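Local atomic coordinates of nadb-ler3 (Gallus gallus, PDB entry 3WXB), a protein that reduces carbonyl compounds with NADPH or NADH as hydride donor, as a member of the short-chain dehydrogenase/reductase family. Residues A[148-159]-A[212-221]; A[225-233]-A[243-254]. All blocks are in the same frame, centred on the assembly; numbering follows the deposited sequence.

How the interactions relate
Interactions 1 and 2 follow one another along the chain: the last part of helix 196-216 takes part in the first, and strand 222-227, which comes next, leads into the second. Their centres lie about 26 Å apart, on opposite sides of the middle of the subunit. Interaction 1 (148-159 with 212-221) joins two helices and the loop after one of them. It is mostly buried and apolar, without a clear direct hydrogen bond across it, and touches the second subunit. Interaction 2 (225-233 with 243-254) is only partly buried and far more polar: a single beta bridge, a guanidinium stacked on an indole and a capped helix start join the two segments, and the 228-233 loop meets the nicotinamide end of NADPH.

Interaction 1. Residues A[148-159]-A[212-221]; sequences SQAFLPMLKKAA and QSMGYREHGI
The extended side chain of Lys156 passes over the His219 ring. From CB the chain leads to CG, and Lys156 CG lies 4.0 Å from Ile221 CD1. Further out, Lys156 CE sits over the centre of the His219 imidazole, 3.5 Å from its centroid, a CH-pi contact. Lys156 NZ reaches past the ring centre to 3.8 Å from His219 NE2. Glu218 CG lies over the opposite face of the imidazole, toward the rim. An alanine here in place of His219 takes away the ring under Lys156 CE, and the lysine chain would probably be left without its partner and free to swing.

Deeper in, Ile221 CG1 turns beside its own backbone N (chi1 -62°), sending CD1 between Leu152 and Leu155. That methyl packs tightly, 3.4 Å from Leu152 CD2, and also meets Leu155 CB. Leu152 CD2 lies over one face of the Tyr216 ring, toward its rim, with Leu152 CD1 4.0 Å from Tyr216 CE1, while Ser148 CB stands at the ring edge. At the far end Ala159 CB presses on His219 O, at 3.2 Å, and a water donates to both Lys156 O and His219 O. Ser148 OG bonds to Pro144 O, and Gln149 NE2 reaches Ile125 O of the second subunit.

The axes of 148-159 and 212-216 are inclined at 42°, and their helices lie side by side against strand 173-177, a layer of the SDR Rossmann fold that reaches the subunit interface.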
# COMPACT_ATOMS: atom_id res chain seq x y z
N SER A 148 -14.89 1.74 -6.71
CA SER A 148 -14.55 2.22 -8.04
C SER A 148 -15.02 1.24 -9.13
O SER A 148 -15.65 1.67 -10.13
CB SER A 148 -13.03 2.53 -8.13
OG SER A 148 -12.75 3.57 -7.21
N GLN A 149 -14.77 -0.06 -8.93
CA GLN A 149 -15.24 -1.05 -9.91
C GLN A 149 -16.78 -0.99 -10.02
O GLN A 149 -17.32 -1.03 -11.12
CB GLN A 149 -14.86 -2.47 -9.53
CG GLN A 149 -13.44 -2.89 -9.82
CD GLN A 149 -13.09 -4.22 -9.11
OE1 GLN A 149 -13.78 -4.63 -8.19
NE2 GLN A 149 -12.00 -4.85 -9.53
N ALA A 150 -17.47 -0.92 -8.88
CA ALA A 150 -18.92 -0.99 -8.89
C ALA A 150 -19.55 0.29 -9.48
O ALA A 150 -20.63 0.25 -10.11
CB ALA A 150 -19.45 -1.28 -7.48
N PHE A 151 -18.89 1.45 -9.30
CA PHE A 151 -19.41 2.67 -9.86
C PHE A 151 -18.86 2.95 -11.29
O PHE A 151 -19.29 3.91 -11.95
CB PHE A 151 -19.24 3.84 -8.87
CG PHE A 151 -20.22 3.78 -7.75
CD1 PHE A 151 -21.54 4.23 -7.94
CD2 PHE A 151 -19.89 3.18 -6.54
CE1 PHE A 151 -22.48 4.15 -6.90
CE2 PHE A 151 -20.81 3.07 -5.52
CZ PHE A 151 -22.11 3.54 -5.69
N LEU A 152 -17.95 2.11 -11.77
CA LEU A 152 -17.32 2.35 -13.09
C LEU A 152 -18.34 2.60 -14.24
O LEU A 152 -18.11 3.49 -15.07
CB LEU A 152 -16.41 1.20 -13.49
CG LEU A 152 -15.06 1.52 -14.21
CD1 LEU A 152 -14.68 0.51 -15.24
CD2 LEU A 152 -14.91 2.90 -14.79
N PRO A 153 -19.43 1.81 -14.31
CA PRO A 153 -20.39 2.00 -15.41
C PRO A 153 -20.94 3.41 -15.39
O PRO A 153 -21.05 4.02 -16.45
CB PRO A 153 -21.52 0.99 -15.06
CG PRO A 153 -20.73 -0.19 -14.46
CD PRO A 153 -19.74 0.58 -13.54
N MET A 154 -21.25 3.91 -14.20
CA MET A 154 -21.82 5.24 -14.05
C MET A 154 -20.84 6.40 -14.23
O MET A 154 -21.21 7.45 -14.77
CB MET A 154 -22.51 5.38 -12.72
CG MET A 154 -23.81 4.52 -12.64
SD MET A 154 -24.28 4.32 -10.92
CE MET A 154 -23.54 2.73 -10.64
N LEU A 155 -19.61 6.21 -13.76
CA LEU A 155 -18.49 7.12 -14.08
C LEU A 155 -18.24 7.23 -15.60
O LEU A 155 -18.01 8.33 -16.13
CB LEU A 155 -17.23 6.61 -13.38
CG LEU A 155 -17.30 6.85 -11.87
CD1 LEU A 155 -16.30 5.98 -11.03
CD2 LEU A 155 -17.11 8.35 -11.57
N LYS A 156 -18.25 6.09 -16.27
CA LYS A 156 -18.04 6.03 -17.70
C LYS A 156 -19.18 6.69 -18.44
O LYS A 156 -18.96 7.27 -19.50
CB LYS A 156 -18.02 4.59 -18.17
CG LYS A 156 -16.71 3.86 -17.94
CD LYS A 156 -16.89 2.45 -18.57
CE LYS A 156 -15.70 1.58 -18.29
NZ LYS A 156 -15.97 0.25 -18.91
N LYS A 157 -20.40 6.52 -17.93
CA LYS A 157 -21.56 7.21 -18.50
C LYS A 157 -21.42 8.73 -18.38
O LYS A 157 -21.71 9.48 -19.37
CB LYS A 157 -22.91 6.74 -17.87
CG LYS A 157 -24.17 7.36 -18.62
CD LYS A 157 -24.74 6.36 -19.68
CE LYS A 157 -25.90 5.42 -19.09
NZ LYS A 157 -25.62 4.67 -17.76
N ALA A 158 -20.94 9.21 -17.22
CA ALA A 158 -20.66 10.64 -17.08
C ALA A 158 -19.60 11.15 -18.08
O ALA A 158 -19.72 12.28 -18.57
CB ALA A 158 -20.29 11.03 -15.64
N ALA A 159 -18.57 10.35 -18.33
CA ALA A 159 -17.49 10.68 -19.26
C ALA A 159 -18.07 10.76 -20.68
O ALA A 159 -17.76 11.68 -21.41
CB ALA A 159 -16.39 9.60 -19.23
N GLN A 212 -5.35 3.34 -11.29
CA GLN A 212 -6.65 3.78 -11.77
C GLN A 212 -6.44 4.91 -12.81
O GLN A 212 -7.06 4.90 -13.87
CB GLN A 212 -7.48 4.29 -10.59
CG GLN A 212 -8.04 3.19 -9.66
CD GLN A 212 -8.84 3.73 -8.48
OE1 GLN A 212 -9.89 3.18 -8.11
NE2 GLN A 212 -8.37 4.74 -7.89
N SER A 213 -5.58 5.86 -12.51
CA SER A 213 -5.40 6.95 -13.48
C SER A 213 -4.96 6.40 -14.85
O SER A 213 -5.45 6.84 -15.92
CB SER A 213 -4.41 8.02 -12.99
OG SER A 213 -3.06 7.53 -13.12
N MET A 214 -4.10 5.38 -14.80
CA MET A 214 -3.57 4.82 -16.03
C MET A 214 -4.62 4.01 -16.76
O MET A 214 -4.79 4.21 -17.96
CB MET A 214 -2.32 3.96 -15.77
CG MET A 214 -1.15 4.75 -15.26
SD MET A 214 -0.40 5.62 -16.69
CE MET A 214 0.33 4.24 -17.57
N GLY A 215 -5.26 3.08 -16.06
CA GLY A 215 -6.19 2.12 -16.68
C GLY A 215 -7.53 2.77 -17.03
O GLY A 215 -8.21 2.29 -17.94
N TYR A 216 -7.92 3.85 -16.34
CA TYR A 216 -9.21 4.44 -16.63
C TYR A 216 -9.13 5.68 -17.57
O TYR A 216 -10.17 6.25 -17.94
CB TYR A 216 -9.94 4.87 -15.33
CG TYR A 216 -10.34 3.76 -14.38
CD1 TYR A 216 -10.59 2.44 -14.84
CD2 TYR A 216 -10.58 4.05 -13.02
CE1 TYR A 216 -11.02 1.43 -13.93
CE2 TYR A 216 -11.02 3.06 -12.12
CZ TYR A 216 -11.21 1.77 -12.57
OH TYR A 216 -11.64 0.82 -11.67
N ARG A 217 -7.92 6.13 -17.93
CA ARG A 217 -7.73 7.34 -18.75
C ARG A 217 -8.45 7.18 -20.11
O ARG A 217 -9.14 8.09 -20.58
CB ARG A 217 -6.23 7.62 -19.00
CG ARG A 217 -5.94 8.79 -19.97
CD ARG A 217 -4.45 8.99 -20.19
NE ARG A 217 -4.01 10.30 -19.69
CZ ARG A 217 -3.34 10.53 -18.55
NH1 ARG A 217 -2.96 9.52 -17.74
NH2 ARG A 217 -3.03 11.80 -18.22
N GLU A 218 -8.33 5.99 -20.70
CA GLU A 218 -8.95 5.71 -22.00
C GLU A 218 -10.49 5.87 -21.92
O GLU A 218 -11.15 6.13 -22.93
CB GLU A 218 -8.56 4.31 -22.50
CG GLU A 218 -9.18 3.18 -21.70
CD GLU A 218 -8.40 1.87 -21.81
OE1 GLU A 218 -8.98 0.91 -22.35
OE2 GLU A 218 -7.23 1.80 -21.35
N HIS A 219 -11.04 5.75 -20.70
CA HIS A 219 -12.46 5.89 -20.49
C HIS A 219 -12.95 7.32 -20.25
O HIS A 219 -14.16 7.52 -20.09
CB HIS A 219 -12.87 5.03 -19.31
CG HIS A 219 -12.71 3.56 -19.56
ND1 HIS A 219 -12.30 2.68 -18.57
CD2 HIS A 219 -12.96 2.81 -20.66
CE1 HIS A 219 -12.29 1.45 -19.06
NE2 HIS A 219 -12.68 1.50 -20.33
N GLY A 220 -12.03 8.28 -20.16
CA GLY A 220 -12.36 9.66 -19.79
C GLY A 220 -12.53 9.92 -18.28
O GLY A 220 -13.16 10.89 -17.90
N ILE A 221 -11.92 9.09 -17.44
CA ILE A 221 -12.07 9.23 -15.98
C ILE A 221 -10.79 9.74 -15.31
O ILE A 221 -9.73 9.16 -15.51
CB ILE A 221 -12.47 7.86 -15.37
CG1 ILE A 221 -13.82 7.48 -15.97
CG2 ILE A 221 -12.50 8.00 -13.81
CD1 ILE A 221 -14.28 6.10 -15.64
O HOH W 1 -16.32 6.41 -21.14

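Interaction 2. Residues A[225-233]-A[243-254]. With NDP (NADPH dihydro-nicotinamide-adenine-dinucleotide phosphate), chain C.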
# COMPACT_ATOMS: atom_id res chain seq x y z
N ALA A 225 -5.25 11.41 -5.65
CA ALA A 225 -5.18 11.09 -4.21
C ALA A 225 -5.01 12.43 -3.53
O ALA A 225 -4.13 13.21 -3.97
CB ALA A 225 -3.92 10.23 -3.93
N LEU A 226 -5.77 12.73 -2.48
CA LEU A 226 -5.61 13.97 -1.71
C LEU A 226 -5.23 13.74 -0.25
O LEU A 226 -5.80 12.86 0.43
CB LEU A 226 -6.93 14.76 -1.68
CG LEU A 226 -7.52 15.20 -3.03
CD1 LEU A 226 -8.77 16.05 -2.84
CD2 LEU A 226 -6.47 15.93 -3.82
N HIS A 227 -4.30 14.52 0.24
CA HIS A 227 -4.07 14.61 1.66
C HIS A 227 -4.86 15.79 2.18
O HIS A 227 -4.64 16.91 1.69
CB HIS A 227 -2.57 14.83 1.92
CG HIS A 227 -2.26 15.06 3.37
ND1 HIS A 227 -2.65 14.16 4.35
CD2 HIS A 227 -1.67 16.09 4.01
CE1 HIS A 227 -2.29 14.63 5.53
NE2 HIS A 227 -1.69 15.80 5.36
N PRO A 228 -5.78 15.58 3.16
CA PRO A 228 -6.72 16.59 3.67
C PRO A 228 -6.11 17.45 4.70
O PRO A 228 -6.73 18.38 5.16
CB PRO A 228 -7.86 15.74 4.25
CG PRO A 228 -7.15 14.49 4.69
CD PRO A 228 -6.09 14.22 3.70
N GLY A 229 -4.87 17.18 5.04
CA GLY A 229 -4.22 17.92 6.09
C GLY A 229 -4.37 17.11 7.40
O GLY A 229 -4.86 16.00 7.38
N TRP A 230 -3.93 17.66 8.52
CA TRP A 230 -4.18 17.03 9.82
C TRP A 230 -5.43 17.68 10.42
O TRP A 230 -5.38 18.80 11.01
CB TRP A 230 -2.97 17.22 10.69
CG TRP A 230 -3.03 16.54 12.06
CD1 TRP A 230 -3.94 15.60 12.48
CD2 TRP A 230 -2.11 16.73 13.14
NE1 TRP A 230 -3.66 15.22 13.76
CE2 TRP A 230 -2.54 15.88 14.19
CE3 TRP A 230 -0.98 17.53 13.33
CZ2 TRP A 230 -1.88 15.83 15.42
CZ3 TRP A 230 -0.34 17.48 14.53
CH2 TRP A 230 -0.78 16.62 15.57
N VAL A 231 -6.53 16.95 10.31
CA VAL A 231 -7.84 17.54 10.42
C VAL A 231 -8.41 17.24 11.80
O VAL A 231 -8.23 16.14 12.30
CB VAL A 231 -8.82 17.09 9.30
CG1 VAL A 231 -10.09 18.04 9.27
CG2 VAL A 231 -8.13 17.08 7.83
N LYS A 232 -9.07 18.24 12.39
CA LYS A 232 -9.73 18.15 13.69
C LYS A 232 -11.00 17.28 13.60
O LYS A 232 -12.10 17.78 13.37
CB LYS A 232 -9.95 19.59 14.25
CG LYS A 232 -11.43 20.23 14.20
CD LYS A 232 -12.32 20.03 12.88
CE LYS A 232 -13.41 21.07 12.79
NZ LYS A 232 -13.40 21.96 14.07
N THR A 233 -10.82 15.96 13.71
CA THR A 233 -11.92 15.00 13.59
C THR A 233 -11.64 13.97 14.67
O THR A 233 -10.61 14.06 15.34
CB THR A 233 -11.90 14.24 12.26
OG1 THR A 233 -10.77 13.35 12.24
CG2 THR A 233 -11.92 15.22 11.03
N SER A 243 -0.43 23.39 13.02
CA SER A 243 -0.56 22.72 11.71
C SER A 243 -1.96 22.29 11.40
O SER A 243 -2.26 22.01 10.25
CB SER A 243 0.30 21.47 11.64
OG SER A 243 1.59 21.82 11.25
N ARG A 244 -2.81 22.20 12.41
CA ARG A 244 -4.14 21.61 12.22
C ARG A 244 -5.13 22.46 11.47
O ARG A 244 -5.20 23.68 11.64
CB ARG A 244 -4.71 21.18 13.56
CG ARG A 244 -3.80 20.14 14.11
CD ARG A 244 -4.42 18.80 13.89
NE ARG A 244 -4.83 18.41 15.18
CZ ARG A 244 -5.83 17.63 15.50
NH1 ARG A 244 -6.63 17.08 14.60
NH2 ARG A 244 -6.01 17.44 16.79
N VAL A 245 -5.94 21.80 10.67
CA VAL A 245 -7.01 22.50 10.03
C VAL A 245 -8.32 21.97 10.53
O VAL A 245 -8.38 20.86 11.10
CB VAL A 245 -6.89 22.42 8.50
CG1 VAL A 245 -5.62 23.16 8.09
CG2 VAL A 245 -6.84 20.97 8.05
N THR A 246 -9.36 22.80 10.38
CA THR A 246 -10.73 22.40 10.65
C THR A 246 -11.22 21.66 9.40
O THR A 246 -10.62 21.75 8.34
CB THR A 246 -11.62 23.68 10.91
OG1 THR A 246 -11.63 24.48 9.73
CG2 THR A 246 -11.09 24.54 12.16
N VAL A 247 -12.32 20.93 9.55
CA VAL A 247 -12.98 20.23 8.49
C VAL A 247 -13.37 21.24 7.41
O VAL A 247 -13.25 20.94 6.19
CB VAL A 247 -14.24 19.53 9.05
CG1 VAL A 247 -15.21 19.18 7.97
CG2 VAL A 247 -13.84 18.26 9.86
N ASP A 248 -13.80 22.44 7.83
CA ASP A 248 -14.23 23.44 6.84
C ASP A 248 -13.06 23.89 5.99
O ASP A 248 -13.18 24.03 4.76
CB ASP A 248 -14.95 24.64 7.48
CG ASP A 248 -16.38 24.29 7.91
OD1 ASP A 248 -17.10 23.58 7.16
OD2 ASP A 248 -16.79 24.73 8.98
N GLU A 249 -11.92 24.09 6.64
CA GLU A 249 -10.70 24.54 5.96
C GLU A 249 -10.17 23.45 5.03
O GLU A 249 -9.80 23.69 3.88
CB GLU A 249 -9.62 24.88 6.99
CG GLU A 249 -9.83 26.23 7.75
CD GLU A 249 -8.89 26.37 8.94
OE1 GLU A 249 -8.37 25.36 9.49
OE2 GLU A 249 -8.67 27.53 9.36
N SER A 250 -10.17 22.21 5.54
CA SER A 250 -9.64 21.07 4.80
C SER A 250 -10.56 20.84 3.60
O SER A 250 -10.09 20.77 2.47
CB SER A 250 -9.56 19.80 5.70
OG SER A 250 -9.48 18.63 4.88
N VAL A 251 -11.86 20.67 3.82
CA VAL A 251 -12.70 20.44 2.66
C VAL A 251 -12.90 21.60 1.71
O VAL A 251 -13.03 21.37 0.54
CB VAL A 251 -14.01 19.57 2.85
CG1 VAL A 251 -14.07 18.73 4.15
CG2 VAL A 251 -15.25 20.23 2.39
N GLY A 252 -12.95 22.83 2.23
CA GLY A 252 -13.05 24.04 1.34
C GLY A 252 -11.82 24.06 0.47
O GLY A 252 -11.92 24.29 -0.73
N GLY A 253 -10.65 23.77 1.05
CA GLY A 253 -9.41 23.66 0.29
C GLY A 253 -9.46 22.56 -0.77
O GLY A 253 -9.15 22.83 -1.96
N MET A 254 -9.81 21.32 -0.36
CA MET A 254 -9.88 20.22 -1.32
C MET A 254 -10.79 20.48 -2.51
O MET A 254 -10.54 20.02 -3.64
CB MET A 254 -10.23 18.86 -0.64
CG MET A 254 -9.00 18.32 0.24
SD MET A 254 -9.42 16.69 0.89
CE MET A 254 -10.59 17.17 2.20
PA NDP C . -13.35 9.80 11.06
O1A NDP C . -12.80 8.69 11.90
O2A NDP C . -13.73 10.98 11.73
O5B NDP C . -14.52 9.35 10.25
C5B NDP C . -14.47 8.03 9.64
C4B NDP C . -15.63 7.92 8.71
O4B NDP C . -15.50 6.69 7.81
C3B NDP C . -16.97 7.71 9.45
O3B NDP C . -18.02 8.22 8.51
C2B NDP C . -17.07 6.18 9.50
O2B NDP C . -18.41 5.68 9.71
C1B NDP C . -16.58 5.80 8.08
N9A NDP C . -16.11 4.31 8.06
C8A NDP C . -15.09 3.71 8.71
N7A NDP C . -15.10 2.40 8.40
C5A NDP C . -16.19 2.15 7.68
C6A NDP C . -16.67 1.03 7.13
N6A NDP C . -16.03 -0.13 7.34
N1A NDP C . -17.78 1.08 6.36
C2A NDP C . -18.40 2.27 6.11
N3A NDP C . -17.90 3.42 6.70
C4A NDP C . -16.79 3.34 7.43
O3 NDP C . -12.15 10.03 9.97
PN NDP C . -11.88 11.43 9.20
O1N NDP C . -10.85 12.14 9.95
O2N NDP C . -13.14 12.08 8.82
O5D NDP C . -11.15 10.77 7.90
C5D NDP C . -11.77 10.60 6.61
C4D NDP C . -10.66 10.24 5.60
O4D NDP C . -9.64 11.22 5.66
C3D NDP C . -9.99 8.91 6.07
O3D NDP C . -9.77 8.17 4.87
C2D NDP C . -8.72 9.31 6.69
O2D NDP C . -7.73 8.29 6.58
C1D NDP C . -8.35 10.54 5.89
N1N NDP C . -7.40 11.41 6.63
C2N NDP C . -7.73 12.04 7.83
C3N NDP C . -6.79 12.85 8.48
C7N NDP C . -7.09 13.56 9.66
O7N NDP C . -6.21 14.23 10.20
N7N NDP C . -8.39 13.56 10.09
C4N NDP C . -5.49 12.99 7.95
C5N NDP C . -5.12 12.36 6.76
C6N NDP C . -6.05 11.55 6.09
P2B NDP C . -18.95 5.35 11.23
O1X NDP C . -19.96 4.36 10.83
O2X NDP C . -19.35 6.68 11.70
O3X NDP C . -17.77 4.75 11.92
O HOH W 2 -2.85 20.24 8.37
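With Trp230 CG turned opposite its backbone N (chi1 -176°) and the Arg244 chain bent at chi2 and chi3, the guanidinium comes to lie on the indole. The two planes are 19° apart with centres at 4.0 Å, a cation-pi stack over the five-membered ring. Both groups are also tied to the loop between the two segments: Trp230 NE1 donates to Gly236 O, and Arg244 NH2 to Gly237 O and Leu239 O.

Next to the stack, Val231 and Val245 form a single beta bridge. Val245 N donates to Trp230 O at 3.1 Å and Lys232 N to Val245 O at 3.0 Å. A water spans Trp230 N and Ser243 O. Where helix 247-260 starts, Thr246 and Glu249 make a capping box, with Lys232 CD and CE lying across this first turn. One turn on, Ser250 OG gives a 2.8 Å bond to a lone pair of Pro228 O, and Met254 CE packs on Pro228 CB.

The coenzyme meets the other side of the 228-233 loop. Val231 N donates to the carboxamide O7N of NADPH at 2.7 Å, the amide N7N returns a weak bond to Val231 O, and Thr233 OG1 donates to the phosphate oxygen O1N. Pro228 CG comes 3.4 Å from nicotinamide C6N. The bridge and the Ser250 bond hold the backbone that reads the carboxamide, which is consistent with a fixed nicotinamide orientation for hydride transfer.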